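Local coordinates for putative Glycerophosphoryl diester phosphodiesterase (Silicibacter pomeroyi, PDB 3L12), which belongs to the glycerophosphoryl diester phosphodiesterase family, folds as a TIM barrel and binds a magnesium ion, at residues 64-69 with 84-89; 73-78 with 99-104; 92-97 with 123-128. All coordinates share one frame; numbering follows the deposited sequence. Where two conformers were deposited one is given.

Contact 1: residues 64-69 with 84-89; sequences THNHHL and GAERQV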
loop_
_atom_site.group_PDB
_atom_site.type_symbol
_atom_site.label_atom_id
_atom_site.label_comp_id
_atom_site.label_asym_id
_atom_site.label_seq_id
_atom_site.Cartn_x
_atom_site.Cartn_y
_atom_site.Cartn_z
ATOM N N THR A 64 -10.696 14.675 -8.011
ATOM C CA THR A 64 -10.055 15.435 -6.920
ATOM C C THR A 64 -11.156 15.700 -5.903
ATOM O O THR A 64 -12.317 15.847 -6.285
ATOM C CB THR A 64 -9.310 16.687 -7.412
ATOM O OG1 THR A 64 -8.608 17.263 -6.307
ATOM C CG2 THR A 64 -10.212 17.687 -7.996
ATOM N N HIS A 65 -10.778 15.822 -4.635
ATOM C CA HIS A 65 -11.749 15.800 -3.554
ATOM C C HIS A 65 -12.529 17.049 -3.325
ATOM O O HIS A 65 -13.610 16.975 -2.742
ATOM C CB HIS A 65 -11.086 15.391 -2.216
ATOM C CG HIS A 65 -10.456 16.532 -1.463
ATOM N ND1 HIS A 65 -9.242 17.082 -1.810
ATOM C CD2 HIS A 65 -10.888 17.226 -0.387
ATOM C CE1 HIS A 65 -8.965 18.082 -0.989
ATOM N NE2 HIS A 65 -9.922 18.157 -0.089
ATOM N N ASN A 66 -11.975 18.191 -3.740
ATOM C CA ASN A 66 -12.643 19.463 -3.562
ATOM C C ASN A 66 -12.608 20.400 -4.775
ATOM O O ASN A 66 -11.842 20.245 -5.710
ATOM C CB ASN A 66 -12.003 20.164 -2.374
ATOM C CG ASN A 66 -12.855 21.267 -1.828
ATOM O OD1 ASN A 66 -14.105 21.221 -1.936
ATOM N ND2 ASN A 66 -12.204 22.307 -1.299
ATOM N N HIS A 67 -13.543 21.355 -4.748
ATOM C CA HIS A 67 -13.681 22.340 -5.839
ATOM C C HIS A 67 -12.553 23.385 -5.828
ATOM O O HIS A 67 -12.489 24.216 -6.736
ATOM C CB HIS A 67 -15.097 22.947 -5.820
ATOM C CG HIS A 67 -15.542 23.324 -4.470
ATOM N ND1 HIS A 67 -14.891 24.280 -3.721
ATOM C CD2 HIS A 67 -16.552 22.851 -3.696
ATOM C CE1 HIS A 67 -15.501 24.406 -2.552
ATOM N NE2 HIS A 67 -16.498 23.539 -2.507
ATOM N N HIS A 68 -11.708 23.372 -4.796
ATOM C CA HIS A 68 -10.469 24.129 -4.728
ATOM C C HIS A 68 -9.313 23.150 -4.443
ATOM O O HIS A 68 -9.522 22.103 -3.819
ATOM C CB HIS A 68 -10.526 25.201 -3.672
ATOM C CG HIS A 68 -11.411 26.366 -4.028
ATOM N ND1 HIS A 68 -12.794 26.291 -4.060
ATOM C CD2 HIS A 68 -11.102 27.655 -4.326
ATOM C CE1 HIS A 68 -13.283 27.475 -4.416
ATOM N NE2 HIS A 68 -12.275 28.324 -4.566
ATOM N N LEU A 69 -8.108 23.490 -4.888
ATOM C CA LEU A 69 -6.936 22.651 -4.687
ATOM C C LEU A 69 -6.252 23.009 -3.366
ATOM O O LEU A 69 -6.023 24.176 -3.049
ATOM C CB LEU A 69 -5.948 22.756 -5.832
ATOM C CG LEU A 69 -6.478 22.368 -7.221
ATOM C CD1 LEU A 69 -5.390 22.491 -8.311
ATOM C CD2 LEU A 69 -7.118 20.953 -7.233
ATOM N N GLY A 84 -0.366 30.357 -0.331
ATOM C CA GLY A 84 -1.369 31.351 -0.777
ATOM C C GLY A 84 -2.757 30.768 -0.964
ATOM O O GLY A 84 -2.994 29.608 -0.647
ATOM N N ALA A 85 -3.669 31.611 -1.460
ATOM C CA ALA A 85 -5.078 31.249 -1.594
ATOM C C ALA A 85 -5.290 30.038 -2.468
ATOM O O ALA A 85 -4.610 29.856 -3.474
ATOM C CB ALA A 85 -5.917 32.460 -2.122
ATOM N N GLU A 86 -6.239 29.179 -2.093
ATOM C CA GLU A 86 -6.513 28.000 -2.873
ATOM C C GLU A 86 -7.091 28.355 -4.213
ATOM O O GLU A 86 -7.887 29.297 -4.336
ATOM C CB GLU A 86 -7.447 27.049 -2.123
ATOM C CG GLU A 86 -6.840 26.398 -0.937
ATOM C CD GLU A 86 -7.724 25.341 -0.248
ATOM O OE1 GLU A 86 -8.832 25.009 -0.737
ATOM O OE2 GLU A 86 -7.279 24.832 0.793
ATOM N N ARG A 87 -6.702 27.588 -5.222
ATOM C CA ARG A 87 -7.180 27.815 -6.563
ATOM C C ARG A 87 -8.461 27.056 -6.864
ATOM O O ARG A 87 -8.571 25.847 -6.542
ATOM C CB ARG A 87 -6.093 27.342 -7.485
ATOM C CG ARG A 87 -4.783 28.098 -7.343
ATOM C CD ARG A 87 -3.728 27.525 -8.344
ATOM N NE ARG A 87 -2.391 27.951 -7.919
ATOM C CZ ARG A 87 -1.263 27.717 -8.578
ATOM N NH1 ARG A 87 -1.254 27.131 -9.763
ATOM N NH2 ARG A 87 -0.138 28.133 -8.032
ATOM N N GLN A 88 -9.393 27.749 -7.506
ATOM C CA GLN A 88 -10.721 27.218 -7.801
ATOM C C GLN A 88 -10.647 26.379 -9.069
ATOM O O GLN A 88 -10.320 26.864 -10.153
ATOM C CB GLN A 88 -11.708 28.347 -7.971
ATOM C CG GLN A 88 -13.151 27.928 -8.156
ATOM C CD GLN A 88 -14.088 29.137 -8.387
ATOM O OE1 GLN A 88 -13.649 30.255 -8.598
ATOM N NE2 GLN A 88 -15.379 28.870 -8.426
ATOM N N VAL A 89 -11.023 25.124 -8.929
ATOM C CA VAL A 89 -10.903 24.187 -10.055
ATOM C C VAL A 89 -11.743 24.608 -11.287
ATOM O O VAL A 89 -11.291 24.471 -12.425
ATOM C CB VAL A 89 -11.201 22.703 -9.610
ATOM C CG1 VAL A 89 -11.358 21.779 -10.819
ATOM C CG2 VAL A 89 -10.131 22.165 -8.619
HETATM O O HOH W 1 -9.216 22.212 -0.979
HETATM O O HOH W 2 -4.622 25.799 -4.756
#
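The carbonyl oxygen of Arg87 is gripped twice by the backbone of 64-69, once by an N-H and once by a CA-H. Leu69 N donates to Arg87 O over 2.9 Å, in the plane of the carbonyl, while His68 CA makes a CA-H...O contact with that same Arg87 O at 3.1 Å. In return, Val89 N gives its proton to His67 O at 2.8 Å, nearly straight (164°) but from above the carbonyl plane. These two bonds frame His68 and Gln88, the one pair bridged in beta fashion. Beyond them a water continues the link, accepting from Arg87 N and donating to Leu69 O.

With CG beside its own backbone N (chi1 -72°), the His68 ring lies across Gln88. Gln88 CA sits over one ring face, 3.8 Å from the centroid of the His68 ring, in a CH-pi contact. From there the extended Gln88 chain runs on along the same face, CB 3.5 Å from His68 NE2, and its amide is only 4° from parallel to the imidazole; Gln88 NE2 is held by Asp153. Rotation of the ring is fixed at its edge, where His68 ND1 and His67 ND1 share a hydrogen bond of 2.9 Å. A second water accepts from Asn66 ND2 and donates to His68 O and Glu86 OE1, tying the Glu86 carboxylate to segment 64-69. On the buried side Leu69 CD2 meets Val89 CG2 at 3.5 Å, the chains crossing at about a right angle.

Both segments belong to the long connection between strand 61-63 and helix 94-98. Val89 packs on Val54 of strand 48-55, and His65 touches Asp52 of that strand, a ligand of the magnesium ion, which lies about 9 Å from the Asn66 side chain.

Contact 2: residues 73-78 with 99-104; sequences MTRDGQ and ALDVGG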
loop_
_atom_site.group_PDB
_atom_site.type_symbol
_atom_site.label_atom_id
_atom_site.label_comp_id
_atom_site.label_asym_id
_atom_site.label_seq_id
_atom_site.Cartn_x
_atom_site.Cartn_y
_atom_site.Cartn_z
HETATM N N MSE A 73 -1.498 19.138 -0.455
HETATM C CA MSE A 73 -1.315 17.997 -1.338
HETATM C C MSE A 73 -0.885 18.379 -2.749
HETATM O O MSE A 73 -0.903 17.514 -3.639
HETATM C CB MSE A 73 -2.586 17.118 -1.426
HETATM C CG MSE A 73 -3.744 17.700 -2.244
HETATM SE SE MSE A 73 -5.406 16.623 -2.200
HETATM C CE MSE A 73 -5.354 16.431 -0.304
ATOM N N THR A 74 -0.533 19.647 -2.967
ATOM C CA THR A 74 -0.244 20.123 -4.300
ATOM C C THR A 74 1.043 20.872 -4.443
ATOM O O THR A 74 1.330 21.801 -3.673
ATOM C CB THR A 74 -1.394 21.059 -4.768
ATOM O OG1 THR A 74 -2.702 20.533 -4.448
ATOM C CG2 THR A 74 -1.349 21.293 -6.260
ATOM N N ARG A 75 1.837 20.435 -5.425
ATOM C CA ARG A 75 3.082 21.118 -5.735
ATOM C C ARG A 75 3.005 21.746 -7.099
ATOM O O ARG A 75 2.304 21.242 -8.040
ATOM C CB ARG A 75 4.269 20.177 -5.696
ATOM C CG ARG A 75 4.740 19.789 -4.327
ATOM C CD ARG A 75 5.616 18.547 -4.303
ATOM N NE ARG A 75 4.822 17.340 -4.462
ATOM C CZ ARG A 75 5.319 16.140 -4.760
ATOM N NH1 ARG A 75 6.593 15.961 -5.057
ATOM N NH2 ARG A 75 4.509 15.087 -4.787
ATOM N N ASP A 76 3.743 22.855 -7.235
ATOM C CA ASP A 76 3.854 23.591 -8.467
ATOM C C ASP A 76 4.724 22.892 -9.528
ATOM O O ASP A 76 5.228 21.804 -9.323
ATOM C CB ASP A 76 4.297 25.045 -8.176
ATOM C CG ASP A 76 5.730 25.179 -7.631
ATOM O OD1 ASP A 76 6.575 24.296 -7.922
ATOM O OD2 ASP A 76 6.025 26.223 -6.986
ATOM N N GLY A 77 4.919 23.590 -10.623
ATOM C CA GLY A 77 5.684 23.014 -11.734
ATOM C C GLY A 77 7.163 22.824 -11.455
ATOM O O GLY A 77 7.808 22.112 -12.215
ATOM N N GLN A 78 7.700 23.487 -10.421
ATOM C CA GLN A 78 9.073 23.318 -9.984
ATOM C C GLN A 78 9.234 22.250 -8.917
ATOM O O GLN A 78 10.364 21.862 -8.570
ATOM C CB GLN A 78 9.618 24.651 -9.464
ATOM C CG GLN A 78 9.859 25.664 -10.547
ATOM C CD GLN A 78 8.636 26.245 -11.176
ATOM O OE1 GLN A 78 7.780 26.833 -10.475
ATOM N NE2 GLN A 78 8.500 26.084 -12.478
ATOM N N ALA A 99 -0.549 20.440 -14.881
ATOM C CA ALA A 99 0.815 20.914 -14.655
ATOM C C ALA A 99 1.297 20.767 -13.191
ATOM O O ALA A 99 2.513 20.937 -12.901
ATOM C CB ALA A 99 0.957 22.352 -15.064
ATOM N N LEU A 100 0.349 20.489 -12.300
ATOM C CA LEU A 100 0.648 20.342 -10.868
ATOM C C LEU A 100 0.872 18.923 -10.414
ATOM O O LEU A 100 0.476 17.971 -11.070
ATOM C CB LEU A 100 -0.461 20.985 -10.055
ATOM C CG LEU A 100 -0.858 22.424 -10.446
ATOM C CD1 LEU A 100 -2.121 22.867 -9.691
ATOM C CD2 LEU A 100 0.299 23.385 -10.231
ATOM N N ASP A 101 1.484 18.800 -9.248
ATOM C CA ASP A 101 1.804 17.464 -8.716
ATOM C C ASP A 101 1.006 17.144 -7.453
ATOM O O ASP A 101 1.110 17.847 -6.441
ATOM C CB ASP A 101 3.294 17.405 -8.430
ATOM C CG ASP A 101 3.859 15.987 -8.337
ATOM O OD1 ASP A 101 3.143 15.008 -8.044
ATOM O OD2 ASP A 101 5.093 15.832 -8.594
ATOM N N VAL A 102 0.238 16.046 -7.503
ATOM C CA VAL A 102 -0.597 15.587 -6.394
ATOM C C VAL A 102 -0.115 14.201 -5.896
ATOM O O VAL A 102 -0.872 13.444 -5.293
ATOM C CB VAL A 102 -2.083 15.658 -6.762
ATOM C CG1 VAL A 102 -2.457 17.072 -7.108
ATOM C CG2 VAL A 102 -2.420 14.631 -7.920
ATOM N N GLY A 103 1.166 13.911 -6.082
ATOM C CA GLY A 103 1.701 12.597 -5.686
ATOM C C GLY A 103 2.010 12.372 -4.221
ATOM O O GLY A 103 2.388 11.264 -3.850
ATOM N N GLY A 104 1.851 13.377 -3.392
ATOM C CA GLY A 104 2.120 13.196 -1.984
ATOM C C GLY A 104 1.544 14.317 -1.203
ATOM O O GLY A 104 0.916 15.229 -1.734
HETATM O O HOH W 3 1.979 16.483 -4.063
#
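A single antiparallel bridge, hydrogen-bonded and overlaid by a stacked Arg-Asp pair, joins two irregular segments in the excursion that leaves the barrel between strands 48-55 and 145-150, consistent with the insertion found in this family. Arg75 and Asp101 form the bridge: Arg75 N donates to Asp101 O at 2.9 Å, and Asp101 N returns a straight bond (170°) to Arg75 O at 2.8 Å, on a lone pair of that oxygen. Asp101 O is also met by the CA-H of Thr74 and by a water, which probably donates to it and accepts from Arg75 NH2 and Gly104 N. One step back, Val102 CA points its hydrogen at Met73 O across 3.4 Å.

The side chains of the bridged pair run side by side in the same direction. Arg75, bent at chi3 (-76°), lays its guanidinium over the Asp101 carboxylate, the planes 18° apart. Asp101 OD1 lies 3.5 Å from Arg75 NH2, well out of the guanidinium plane, so the salt bridge is one of charge alone. The N-H groups are spent in other directions: NH2 donates to Leu121 O and NH1 to Thr122 OG1. The carboxylate is equally well held, since Asp101 OD1 takes Gly103 N at 3.0 Å in an Asx turn as well as Ile124 N, and OD2 takes Gly123 N. The opposed charges probably help keep both groups ionised in this buried setting. Next to the bridge, Thr74 CG2 packs diagonally against Leu100 CD1 at 3.9 Å; farther along, Asp76 closes its own Asx turn to Gln78 N.

Segment 73-78 precedes helix 94-98 in the chain, and 99-104 runs from that helix toward helix 110-114, while loop 121-124 lies against the Arg-Asp pair.

Contact 3: residues 92-97 with 123-128; sequences MTYAEI and GIHVPR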
loop_
_atom_site.group_PDB
_atom_site.type_symbol
_atom_site.label_atom_id
_atom_site.label_comp_id
_atom_site.label_asym_id
_atom_site.label_seq_id
_atom_site.Cartn_x
_atom_site.Cartn_y
_atom_site.Cartn_z
HETATM N N MSE A 92 -9.943 26.876 -13.690
HETATM C CA MSE A 92 -8.718 26.346 -14.296
HETATM C C MSE A 92 -9.038 25.371 -15.404
HETATM O O MSE A 92 -9.987 24.569 -15.296
HETATM C CB MSE A 92 -7.883 25.577 -13.254
HETATM C CG MSE A 92 -7.571 26.380 -12.063
HETATM SE SE MSE A 92 -6.618 25.347 -10.699
HETATM C CE MSE A 92 -5.015 25.113 -11.690
ATOM N N THR A 93 -8.236 25.391 -16.453
ATOM C CA THR A 93 -8.358 24.402 -17.498
ATOM C C THR A 93 -7.750 23.112 -17.001
ATOM O O THR A 93 -6.924 23.095 -16.068
ATOM C CB THR A 93 -7.657 24.802 -18.792
ATOM O OG1 THR A 93 -6.240 24.846 -18.590
ATOM C CG2 THR A 93 -8.187 26.175 -19.329
ATOM N N TYR A 94 -8.133 21.990 -17.621
ATOM C CA TYR A 94 -7.546 20.735 -17.243
ATOM C C TYR A 94 -6.016 20.779 -17.473
ATOM O O TYR A 94 -5.258 20.275 -16.642
ATOM C CB TYR A 94 -8.153 19.528 -17.985
ATOM C CG TYR A 94 -7.466 18.263 -17.537
ATOM C CD1 TYR A 94 -7.479 17.878 -16.211
ATOM C CD2 TYR A 94 -6.753 17.470 -18.423
ATOM C CE1 TYR A 94 -6.794 16.743 -15.750
ATOM C CE2 TYR A 94 -6.091 16.328 -17.963
ATOM C CZ TYR A 94 -6.105 15.990 -16.613
ATOM O OH TYR A 94 -5.465 14.851 -16.167
ATOM N N ALA A 95 -5.563 21.421 -18.547
ATOM C CA ALA A 95 -4.099 21.519 -18.791
ATOM C C ALA A 95 -3.353 22.239 -17.649
ATOM O O ALA A 95 -2.281 21.815 -17.242
ATOM C CB ALA A 95 -3.803 22.190 -20.111
ATOM N N GLU A 96 -3.949 23.291 -17.125
ATOM C CA GLU A 96 -3.368 24.022 -16.000
ATOM C C GLU A 96 -3.312 23.152 -14.761
ATOM O O GLU A 96 -2.355 23.235 -13.969
ATOM C CB GLU A 96 -4.159 25.297 -15.747
ATOM C CG GLU A 96 -3.968 26.262 -16.891
ATOM C CD GLU A 96 -5.087 27.300 -17.058
ATOM O OE1 GLU A 96 -6.033 27.332 -16.240
ATOM O OE2 GLU A 96 -4.980 28.118 -18.042
ATOM N N ILE A 97 -4.353 22.348 -14.527
ATOM C CA ILE A 97 -4.389 21.462 -13.382
ATOM C C ILE A 97 -3.344 20.379 -13.516
ATOM O O ILE A 97 -2.669 19.995 -12.556
ATOM C CB ILE A 97 -5.779 20.821 -13.181
ATOM C CG1 ILE A 97 -6.754 21.912 -12.691
ATOM C CG2 ILE A 97 -5.670 19.643 -12.200
ATOM C CD1 ILE A 97 -8.229 21.490 -12.810
ATOM N N GLY A 123 5.544 13.382 -9.742
ATOM C CA GLY A 123 5.163 13.291 -11.144
ATOM C C GLY A 123 3.783 12.731 -11.363
ATOM O O GLY A 123 3.495 12.187 -12.427
ATOM N N ILE A 124 2.908 12.888 -10.370
ATOM C CA ILE A 124 1.550 12.368 -10.406
ATOM C C ILE A 124 0.567 13.485 -10.614
ATOM O O ILE A 124 0.512 14.441 -9.864
ATOM C CB ILE A 124 1.200 11.605 -9.089
ATOM C CG1 ILE A 124 2.305 10.591 -8.666
ATOM C CG2 ILE A 124 -0.245 10.980 -9.165
ATOM C CD1 ILE A 124 2.676 9.580 -9.753
ATOM N N HIS A 125 -0.271 13.377 -11.633
ATOM C CA HIS A 125 -1.235 14.455 -11.874
ATOM C C HIS A 125 -2.636 13.969 -11.624
ATOM O O HIS A 125 -2.893 12.786 -11.525
ATOM C CB HIS A 125 -1.122 15.064 -13.283
ATOM C CG HIS A 125 -1.072 14.059 -14.383
ATOM N ND1 HIS A 125 -2.186 13.689 -15.118
ATOM C CD2 HIS A 125 -0.025 13.388 -14.918
ATOM C CE1 HIS A 125 -1.818 12.821 -16.049
ATOM N NE2 HIS A 125 -0.515 12.623 -15.946
ATOM N N VAL A 126 -3.510 14.942 -11.412
ATOM C CA VAL A 126 -4.928 14.728 -11.212
ATOM C C VAL A 126 -5.486 14.041 -12.464
ATOM O O VAL A 126 -5.341 14.536 -13.588
ATOM C CB VAL A 126 -5.654 16.081 -11.001
ATOM C CG1 VAL A 126 -7.206 15.895 -11.025
ATOM C CG2 VAL A 126 -5.229 16.758 -9.722
ATOM N N PRO A 127 -6.116 12.880 -12.257
ATOM C CA PRO A 127 -6.582 12.190 -13.455
ATOM C C PRO A 127 -7.984 12.623 -13.880
ATOM O O PRO A 127 -8.776 13.118 -13.070
ATOM C CB PRO A 127 -6.623 10.722 -12.999
ATOM C CG PRO A 127 -6.844 10.780 -11.515
ATOM C CD PRO A 127 -6.185 12.047 -11.033
ATOM N N ARG A 128 -8.256 12.472 -15.170
ATOM C CA ARG A 128 -9.597 12.647 -15.699
ATOM C C ARG A 128 -10.478 11.510 -15.190
ATOM O O ARG A 128 -10.003 10.397 -14.977
ATOM C CB ARG A 128 -9.567 12.572 -17.229
ATOM C CG ARG A 128 -8.848 13.704 -17.928
ATOM C CD ARG A 128 -9.070 13.669 -19.447
ATOM N NE ARG A 128 -8.287 12.624 -20.123
ATOM C CZ ARG A 128 -8.744 11.446 -20.570
ATOM N NH1 ARG A 128 -10.026 11.062 -20.466
ATOM N NH2 ARG A 128 -7.873 10.624 -21.152
HETATM O O HOH W 4 -2.181 17.587 -11.456
#
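Tyr94 holds its CG anti to the backbone N (chi1 179°), which sends the ring straight out from the first turn of its helix toward 123-128. Its hydroxyl donates to Val126 O, OH to O 2.6 Å, nearly along the C=O axis (161°), with the oxygen at the ring edge and in its plane. His125, its CG in the crowded position between N and carbonyl carbon (chi1 48°), brings ND1 to 3.6 Å from Tyr94 OH, the hydroxyl lying at the edge of the imidazole. Arg128 touches one face of the phenol toward its rim: CG stands 4.1 Å from the centroid of the Tyr94 ring, a CH-pi contact made by the aliphatic part of the chain.

A turn later Ile97 CG2 packs on Val126 CB at 3.8 Å. Alongside, a water accepts from Val126 N and donates to Ile97 O, so both backbone polar atoms of Val126 are bound. Thr93 and Glu96 start the helix with a capping box, Glu96 N to Thr93 OG1 3.1 Å and Thr93 N to Glu96 OE1 2.9 Å.

Helix 94-98 is thereby pinned to the approach to helix 129-137, for which Arg128 is the N-cap residue. Tyr94 and Val126 both rest on Val62 of strand 61-63, and Pro127 reaches Leu35 of helix 35-43.

Overall arrangement
All three contacts tie together the excursion between strand 48-55 and helix 129-137, on one side of the chain's centre. Contact 2 is the most buried, and alone adds a charge pair to its backbone bonding. Contacts 1 and 3 are partly buried: the first, whose Asn66 comes closest to the magnesium, combines backbone bonds with imidazole packing; the third relies on one phenol and apolar contacts at the start of a capped helix. Contacts 2 and 3 join most directly, Val102 N lying 2.9 Å from Ile124 O, a probable hydrogen bond. Contact 1 meets the others through packing, largely apolar, such as Leu69 CD1 against Leu100 CD1 and Val89 CG1 against Ile97 CD1.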